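Local coordinates for protein beta-d-glucoside glucohydrolase (Hypocrea jecorina, PDB 3ZZ1) that probably hydrolyses terminal, non-reducing beta-D-glucosyl residues, releasing beta-D-glucose during cellulose breakdown, at residues 354-363 against 373-381; 117-125 against 541-551. All coordinates share one frame; numbering follows the deposited sequence.

Interaction 1: residues 354-363 against 373-381; sequences SAAIIGNHAR and CDDGALGMG
His361 reaches from the loop 354-363 into the bend formed by 373-381, and no other residue of this contact gives up more surface to the facing segment. Both pieces belong to the long connection between strand 348-352 and helix 395-404 in the alpha/beta C-terminal domain of the family 3 glycosidases. With CG anti to the backbone N (chi1 -180°), the torsion sets the imidazole among the carbonyls of 373-381. His361 CB starts 3.4 Å from Asp375 O, and CG sits near both Ala377 O and Cys373 O. On one side of the ring His361 ND1 makes a weak hydrogen bond of 3.1 Å to Ala377 O; on the other, His361 CD2 approaches Cys373 O to 3.2 Å. His361 CE1 comes within 3.0 Å of Gly379 N. At the tip, His361 NE2 gives a second weak bond, 3.3 Å, to Met380 O. Leu378 CD1 lies over one face, 4.1 Å from the His361 ring centroid, in a CH-pi contact; the ring also meets that of Tyr389.

The backbone secures the start of this side chain. His361 N donates to Asp375 O on an in-plane lone pair, and Asn360 N donates to the anti lone pair of Asp375 OD2, 2.8 Å away. Farther along, Ala377 N donates to Ile357 O, also at 2.8 Å. Gly376 has positive phi and packs so closely that a CB would collide with Gly359 N. One water links the two segments, accepting from Gly359 N and Ala362 N and donating to Asp375 O and Ala377 O. The disulfide between Cys373 and Cys368 restrains the loop. Two weak bonds to carbonyl oxygens, one from each imidazole nitrogen, are compatible with a protonated ring, though their poor angles do not settle its charge.

Interaction 2: residues 117-125 against 541-551; sequences LGKTPQGGR and TRIVSGGSDSF
Thr120 opens a type I beta turn, closed at Gly123 by a backbone bond, and this turn lies beside the extended backbone of 541-543, with Thr120 CA 5.7 Å from Thr541 CA. The contact joins the N-terminal TIM-barrel-like domain to the alpha/beta C-terminal domain of the family 3 fold: 117-125 follows strand 108-109 of the former, whereas 541-551 comes from the latter and sends strand 548-549 back to pair beside strand 173-174.

Lys119 carries the polar side of the contact. Its CG stands between the backbone N and the carbonyl carbon (chi1 68°), and from there the chain runs fully extended past Thr541, whose CG2 lies 4.0 Å from Lys119 CD. At the end, Lys119 NZ forms a salt bridge of 2.7 Å with Asp549 OD2, met on the syn side but 31° out of the carboxylate plane. The same ammonium sits over the centre of the Phe551 ring, 3.1 Å from NZ to the centroid and 2° off the normal, a cation-pi contact. Glu553 supplies a second salt bridge. Asp549 OD1 meanwhile accepts from Phe551 N in an Asx turn, which keeps carboxylate and ring together around the one charge. A methionine in place of Lys119 would probably leave Asp549 and Glu553 without their shared positive mate and the Phe551 face without its cation.

Beside this cluster, the hydroxyls Thr120 OG1 and Thr541 OG1 are hydrogen-bonded at 3.0 Å. The apolar remainder belongs to Ile543: its CG1 packs 3.8 Å from Gln122 CB, and its CD1 touches both Thr120 CG2 and the turn nitrogen of Gly123. A water bridges the segments, donating to Gln122 OE1 and to Thr541 O, each at 2.7 Å.

Interaction 1 is the more buried of the two and wholly local: its segments are separated by nine residues of one loop in the C-terminal domain. Interaction 2 is partly buried and long-range, bringing together parts of the chain more than 400 residues apart, from both the N-terminal and the C-terminal domain. Their chemistry follows suit. The loop at 354-363 and 373-381 mixes backbone bonds and tightly packed glycines with a histidine set among carbonyls and a water bound by four protein atoms, whereas 117-125 and 541-551 meet almost entirely through side chains, with a salt bridge and cation-pi contact about the buried Lys119. The centres of interaction 1 and interaction 2 lie about 27 Å apart, their nearest atoms about 6 Å apart, without touching.

Interaction 1: residues 354-363 against 373-381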
loop_
_atom_site.group_PDB
_atom_site.type_symbol
_atom_site.label_atom_id
_atom_site.label_comp_id
_atom_site.label_asym_id
_atom_site.label_seq_id
_atom_site.Cartn_x
_atom_site.Cartn_y
_atom_site.Cartn_z
ATOM N N SER A 354 -3.945 17.707 20.483
ATOM C CA SER A 354 -2.559 17.963 20.101
ATOM C C SER A 354 -2.322 17.671 18.621
ATOM O O SER A 354 -1.455 18.285 18.003
ATOM C CB SER A 354 -1.607 17.133 20.950
ATOM O OG SER A 354 -1.808 15.753 20.711
ATOM N N ALA A 355 -3.101 16.741 18.065
ATOM C CA ALA A 355 -3.004 16.352 16.649
ATOM C C ALA A 355 -3.544 17.409 15.675
ATOM O O ALA A 355 -3.460 17.241 14.458
ATOM C CB ALA A 355 -3.703 15.020 16.420
ATOM N N ALA A 356 -4.096 18.492 16.215
ATOM C CA ALA A 356 -4.551 19.617 15.401
ATOM C C ALA A 356 -3.401 20.518 14.937
ATOM O O ALA A 356 -3.490 21.138 13.874
ATOM C CB ALA A 356 -5.593 20.429 16.160
ATOM N N ILE A 357 -2.321 20.576 15.718
ATOM C CA ILE A 357 -1.215 21.512 15.447
ATOM C C ILE A 357 0.114 20.870 15.023
ATOM O O ILE A 357 0.293 19.658 15.115
ATOM C CB ILE A 357 -0.950 22.452 16.654
ATOM C CG1 ILE A 357 -0.506 21.642 17.884
ATOM C CG2 ILE A 357 -2.180 23.315 16.939
ATOM C CD1 ILE A 357 0.287 22.451 18.902
ATOM N N ILE A 358 1.042 21.710 14.567
ATOM C CA ILE A 358 2.405 21.293 14.235
ATOM C C ILE A 358 3.121 20.779 15.490
ATOM O O ILE A 358 3.129 21.448 16.526
ATOM C CB ILE A 358 3.221 22.463 13.608
ATOM C CG1 ILE A 358 2.643 22.892 12.246
ATOM C CG2 ILE A 358 4.707 22.111 13.494
ATOM C CD1 ILE A 358 2.777 21.860 11.133
ATOM N N GLY A 359 3.705 19.587 15.385
ATOM C CA GLY A 359 4.507 19.010 16.456
ATOM C C GLY A 359 5.825 18.483 15.917
ATOM O O GLY A 359 6.230 18.836 14.808
ATOM N N ASN A 360 6.486 17.633 16.699
ATOM C CA ASN A 360 7.793 17.085 16.329
ATOM C C ASN A 360 7.740 16.148 15.121
ATOM O O ASN A 360 8.738 15.964 14.428
ATOM C CB ASN A 360 8.445 16.382 17.524
ATOM C CG ASN A 360 9.005 17.358 18.554
ATOM O OD1 ASN A 360 9.402 18.480 18.230
ATOM N ND2 ASN A 360 9.050 16.921 19.803
ATOM N N HIS A 361 6.569 15.566 14.876
ATOM C CA HIS A 361 6.343 14.720 13.706
ATOM C C HIS A 361 6.419 15.527 12.406
ATOM O O HIS A 361 7.146 15.163 11.478
ATOM C CB HIS A 361 4.991 14.011 13.816
ATOM C CG HIS A 361 4.687 13.117 12.658
ATOM N ND1 HIS A 361 3.909 13.516 11.594
ATOM C CD2 HIS A 361 5.077 11.850 12.387
ATOM C CE1 HIS A 361 3.828 12.531 10.720
ATOM N NE2 HIS A 361 4.526 11.508 11.177
ATOM N N ALA A 362 5.677 16.632 12.360
ATOM C CA ALA A 362 5.640 17.510 11.192
ATOM C C ALA A 362 6.960 18.253 10.957
ATOM O O ALA A 362 7.298 18.571 9.814
ATOM C CB ALA A 362 4.494 18.500 11.325
ATOM N N ARG A 363 7.700 18.504 12.039
ATOM C CA ARG A 363 8.908 19.346 12.016
ATOM C C ARG A 363 10.220 18.670 11.573
ATOM O O ARG A 363 11.234 19.358 11.387
ATOM C CB ARG A 363 9.110 20.030 13.379
ATOM C CG ARG A 363 8.134 21.170 13.655
ATOM C CD ARG A 363 8.510 21.975 14.903
ATOM N NE ARG A 363 8.277 21.238 16.145
ATOM C CZ ARG A 363 7.366 21.555 17.066
ATOM N NH1 ARG A 363 6.583 22.614 16.911
ATOM N NH2 ARG A 363 7.242 20.802 18.156
ATOM N N CYS A 373 7.464 8.999 15.984
ATOM C CA CYS A 373 6.706 9.738 16.996
ATOM C C CYS A 373 5.336 10.124 16.457
ATOM O O CYS A 373 5.153 10.308 15.244
ATOM C CB CYS A 373 7.459 10.986 17.487
ATOM S SG CYS A 373 7.383 12.435 16.395
ATOM N N ASP A 374 4.375 10.214 17.369
ATOM C CA ASP A 374 3.055 10.736 17.068
ATOM C C ASP A 374 2.879 12.020 17.876
ATOM O O ASP A 374 2.108 12.074 18.834
ATOM C CB ASP A 374 1.972 9.703 17.407
ATOM C CG ASP A 374 0.583 10.145 16.980
ATOM O OD1 ASP A 374 0.467 11.076 16.155
ATOM O OD2 ASP A 374 -0.401 9.562 17.475
ATOM N N ASP A 375 3.622 13.050 17.490
ATOM C CA ASP A 375 3.610 14.311 18.224
ATOM C C ASP A 375 3.070 15.430 17.344
ATOM O O ASP A 375 3.701 15.823 16.363
ATOM C CB ASP A 375 5.010 14.649 18.737
ATOM C CG ASP A 375 5.018 15.865 19.643
ATOM O OD1 ASP A 375 4.493 15.778 20.777
ATOM O OD2 ASP A 375 5.552 16.906 19.214
ATOM N N GLY A 376 1.900 15.941 17.708
ATOM C CA GLY A 376 1.200 16.902 16.874
ATOM C C GLY A 376 0.595 16.183 15.684
ATOM O O GLY A 376 0.457 14.958 15.702
ATOM N N ALA A 377 0.250 16.942 14.646
ATOM C CA ALA A 377 -0.393 16.381 13.461
ATOM C C ALA A 377 0.398 15.208 12.880
ATOM O O ALA A 377 1.634 15.268 12.767
ATOM C CB ALA A 377 -0.617 17.456 12.414
ATOM N N LEU A 378 -0.342 14.155 12.529
ATOM C CA LEU A 378 0.193 12.912 11.976
ATOM C C LEU A 378 -0.040 12.826 10.462
ATOM O O LEU A 378 -1.148 13.065 9.984
ATOM C CB LEU A 378 -0.477 11.717 12.671
ATOM C CG LEU A 378 -0.020 10.302 12.299
ATOM C CD1 LEU A 378 1.392 10.009 12.812
ATOM C CD2 LEU A 378 -1.004 9.283 12.832
ATOM N N GLY A 379 1.001 12.465 9.719
ATOM C CA GLY A 379 0.906 12.353 8.267
ATOM C C GLY A 379 1.251 10.983 7.705
ATOM O O GLY A 379 0.975 10.698 6.537
ATOM N N MET A 380 1.864 10.142 8.532
ATOM C CA MET A 380 2.295 8.797 8.130
ATOM C C MET A 380 2.848 8.039 9.332
ATOM O O MET A 380 3.098 8.630 10.382
ATOM C CB MET A 380 3.374 8.871 7.046
ATOM C CG MET A 380 4.698 9.473 7.520
ATOM S SD MET A 380 5.832 9.820 6.168
ATOM C CE MET A 380 4.858 10.976 5.196
ATOM N N GLY A 381 3.066 6.738 9.157
ATOM C CA GLY A 381 3.679 5.914 10.194
ATOM C C GLY A 381 5.189 6.050 10.214
ATOM O O GLY A 381 5.754 6.921 9.551
HETATM O O HOH W 1 0.389 14.749 19.722
HETATM O O HOH W 2 -3.509 14.973 12.949
HETATM O O HOH W 3 3.447 17.031 14.038
#

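Interaction 2: residues 117-125 against 541-551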
loop_
_atom_site.group_PDB
_atom_site.type_symbol
_atom_site.label_atom_id
_atom_site.label_comp_id
_atom_site.label_asym_id
_atom_site.label_seq_id
_atom_site.Cartn_x
_atom_site.Cartn_y
_atom_site.Cartn_z
ATOM N N LEU A 117 0.132 -7.589 3.158
ATOM C CA LEU A 117 -1.177 -7.238 2.638
ATOM C C LEU A 117 -1.967 -6.563 3.756
ATOM O O LEU A 117 -2.605 -5.529 3.540
ATOM C CB LEU A 117 -1.906 -8.473 2.100
ATOM C CG LEU A 117 -3.248 -8.275 1.388
ATOM C CD1 LEU A 117 -3.156 -7.271 0.236
ATOM C CD2 LEU A 117 -3.763 -9.623 0.896
ATOM N N GLY A 118 -1.900 -7.145 4.953
ATOM C CA GLY A 118 -2.453 -6.511 6.146
ATOM C C GLY A 118 -3.631 -7.232 6.768
ATOM O O GLY A 118 -4.673 -6.626 7.003
ATOM N N LYS A 119 -3.460 -8.522 7.051
ATOM C CA LYS A 119 -4.533 -9.337 7.638
ATOM C C LYS A 119 -4.905 -8.953 9.079
ATOM O O LYS A 119 -6.016 -9.226 9.532
ATOM C CB LYS A 119 -4.164 -10.822 7.580
ATOM C CG LYS A 119 -3.010 -11.213 8.487
ATOM C CD LYS A 119 -2.791 -12.704 8.469
ATOM C CE LYS A 119 -1.821 -13.132 9.552
ATOM N NZ LYS A 119 -1.601 -14.593 9.453
ATOM N N THR A 120 -3.965 -8.335 9.791
ATOM C CA THR A 120 -4.142 -7.969 11.192
ATOM C C THR A 120 -4.104 -6.447 11.326
ATOM O O THR A 120 -3.100 -5.823 10.970
ATOM C CB THR A 120 -3.018 -8.569 12.060
ATOM O OG1 THR A 120 -2.836 -9.952 11.728
ATOM C CG2 THR A 120 -3.339 -8.429 13.551
ATOM N N PRO A 121 -5.191 -5.843 11.848
ATOM C CA PRO A 121 -5.251 -4.383 11.979
ATOM C C PRO A 121 -4.099 -3.784 12.796
ATOM O O PRO A 121 -3.693 -2.651 12.529
ATOM C CB PRO A 121 -6.605 -4.136 12.665
ATOM C CG PRO A 121 -7.027 -5.467 13.211
ATOM C CD PRO A 121 -6.450 -6.479 12.274
ATOM N N GLN A 122 -3.575 -4.542 13.761
ATOM C CA GLN A 122 -2.455 -4.083 14.600
ATOM C C GLN A 122 -1.112 -4.034 13.873
ATOM O O GLN A 122 -0.166 -3.424 14.375
ATOM C CB GLN A 122 -2.321 -4.925 15.882
ATOM C CG GLN A 122 -3.446 -4.726 16.899
ATOM C CD GLN A 122 -4.616 -5.677 16.687
ATOM O OE1 GLN A 122 -4.784 -6.248 15.608
ATOM N NE2 GLN A 122 -5.430 -5.855 17.725
ATOM N N GLY A 123 -1.035 -4.679 12.707
ATOM C CA GLY A 123 0.177 -4.709 11.885
ATOM C C GLY A 123 0.795 -3.338 11.694
ATOM O O GLY A 123 0.144 -2.419 11.182
ATOM N N GLY A 124 2.056 -3.212 12.112
ATOM C CA GLY A 124 2.763 -1.928 12.132
ATOM C C GLY A 124 2.967 -1.220 10.802
ATOM O O GLY A 124 3.046 0.009 10.761
ATOM N N ARG A 125 3.049 -1.988 9.715
ATOM C CA ARG A 125 3.419 -1.432 8.404
ATOM C C ARG A 125 2.341 -1.558 7.329
ATOM O O ARG A 125 2.595 -1.256 6.158
ATOM C CB ARG A 125 4.703 -2.086 7.898
ATOM C CG ARG A 125 5.923 -1.822 8.759
ATOM C CD ARG A 125 7.155 -2.456 8.134
ATOM N NE ARG A 125 7.620 -1.720 6.960
ATOM C CZ ARG A 125 8.745 -1.985 6.306
ATOM N NH1 ARG A 125 9.537 -2.978 6.700
ATOM N NH2 ARG A 125 9.080 -1.255 5.257
ATOM N N THR A 541 -7.475 -12.601 13.430
ATOM C CA THR A 541 -6.020 -12.738 13.577
ATOM C C THR A 541 -5.465 -11.801 14.644
ATOM O O THR A 541 -6.067 -10.770 14.954
ATOM C CB THR A 541 -5.254 -12.489 12.245
ATOM O OG1 THR A 541 -5.612 -11.214 11.706
ATOM C CG2 THR A 541 -5.559 -13.567 11.222
ATOM N N ARG A 542 -4.313 -12.171 15.198
ATOM C CA ARG A 542 -3.617 -11.366 16.201
ATOM C C ARG A 542 -2.135 -11.341 15.875
ATOM O O ARG A 542 -1.646 -12.207 15.144
ATOM C CB ARG A 542 -3.792 -11.963 17.606
ATOM C CG ARG A 542 -5.226 -12.240 18.050
ATOM C CD ARG A 542 -5.949 -10.981 18.491
ATOM N NE ARG A 542 -7.234 -11.296 19.113
ATOM C CZ ARG A 542 -8.382 -11.437 18.452
ATOM N NH1 ARG A 542 -8.420 -11.291 17.135
ATOM N NH2 ARG A 542 -9.496 -11.725 19.111
ATOM N N ILE A 543 -1.421 -10.360 16.426
ATOM C CA ILE A 543 0.042 -10.367 16.401
ATOM C C ILE A 543 0.536 -11.595 17.189
ATOM O O ILE A 543 0.259 -11.731 18.382
ATOM C CB ILE A 543 0.644 -9.055 16.994
ATOM C CG1 ILE A 543 0.162 -7.810 16.224
ATOM C CG2 ILE A 543 2.166 -9.126 17.063
ATOM C CD1 ILE A 543 0.467 -7.790 14.727
ATOM N N VAL A 544 1.252 -12.486 16.508
ATOM C CA VAL A 544 1.699 -13.751 17.102
ATOM C C VAL A 544 2.988 -13.568 17.913
ATOM O O VAL A 544 3.948 -12.953 17.438
ATOM C CB VAL A 544 1.885 -14.848 16.017
ATOM C CG1 VAL A 544 2.325 -16.170 16.640
ATOM C CG2 VAL A 544 0.595 -15.038 15.222
ATOM N N SER A 545 2.995 -14.103 19.135
ATOM C CA SER A 545 4.159 -14.019 20.030
ATOM C C SER A 545 5.121 -15.206 19.911
ATOM O O SER A 545 6.286 -15.106 20.309
ATOM C CB SER A 545 3.708 -13.865 21.486
ATOM O OG SER A 545 3.016 -15.025 21.923
ATOM N N GLY A 546 4.636 -16.316 19.361
ATOM C CA GLY A 546 5.447 -17.523 19.202
ATOM C C GLY A 546 6.285 -17.558 17.934
ATOM O O GLY A 546 6.305 -16.596 17.157
ATOM N N GLY A 547 6.966 -18.680 17.720
ATOM C CA GLY A 547 7.832 -18.854 16.554
ATOM C C GLY A 547 7.106 -19.151 15.248
ATOM O O GLY A 547 7.727 -19.147 14.181
ATOM N N SER A 548 5.798 -19.400 15.320
ATOM C CA SER A 548 5.022 -19.756 14.129
ATOM C C SER A 548 3.647 -19.098 14.055
ATOM O O SER A 548 2.935 -19.003 15.056
ATOM C CB SER A 548 4.845 -21.277 14.032
ATOM O OG SER A 548 6.087 -21.927 13.839
ATOM N N ASP A 549 3.289 -18.653 12.854
ATOM C CA ASP A 549 1.914 -18.292 12.529
ATOM C C ASP A 549 1.438 -19.258 11.461
ATOM O O ASP A 549 1.945 -19.255 10.344
ATOM C CB ASP A 549 1.812 -16.853 12.021
ATOM C CG ASP A 549 0.378 -16.439 11.693
ATOM O OD1 ASP A 549 -0.543 -17.281 11.780
ATOM O OD2 ASP A 549 0.170 -15.259 11.346
ATOM N N SER A 550 0.459 -20.081 11.818
ATOM C CA SER A 550 -0.019 -21.128 10.928
ATOM C C SER A 550 -0.944 -20.595 9.830
ATOM O O SER A 550 -1.330 -21.345 8.923
ATOM C CB SER A 550 -0.712 -22.235 11.733
ATOM O OG SER A 550 -1.790 -21.711 12.495
ATOM N N PHE A 551 -1.279 -19.303 9.898
ATOM C CA PHE A 551 -2.228 -18.692 8.962
ATOM C C PHE A 551 -3.462 -19.582 8.818
ATOM O O PHE A 551 -3.942 -19.819 7.707
ATOM C CB PHE A 551 -1.586 -18.473 7.578
ATOM C CG PHE A 551 -0.701 -17.253 7.482
ATOM C CD1 PHE A 551 0.435 -17.123 8.280
ATOM C CD2 PHE A 551 -0.983 -16.255 6.552
ATOM C CE1 PHE A 551 1.252 -16.005 8.181
ATOM C CE2 PHE A 551 -0.171 -15.136 6.437
ATOM C CZ PHE A 551 0.957 -15.008 7.253
HETATM O O HOH W 4 -6.696 -8.145 15.475
#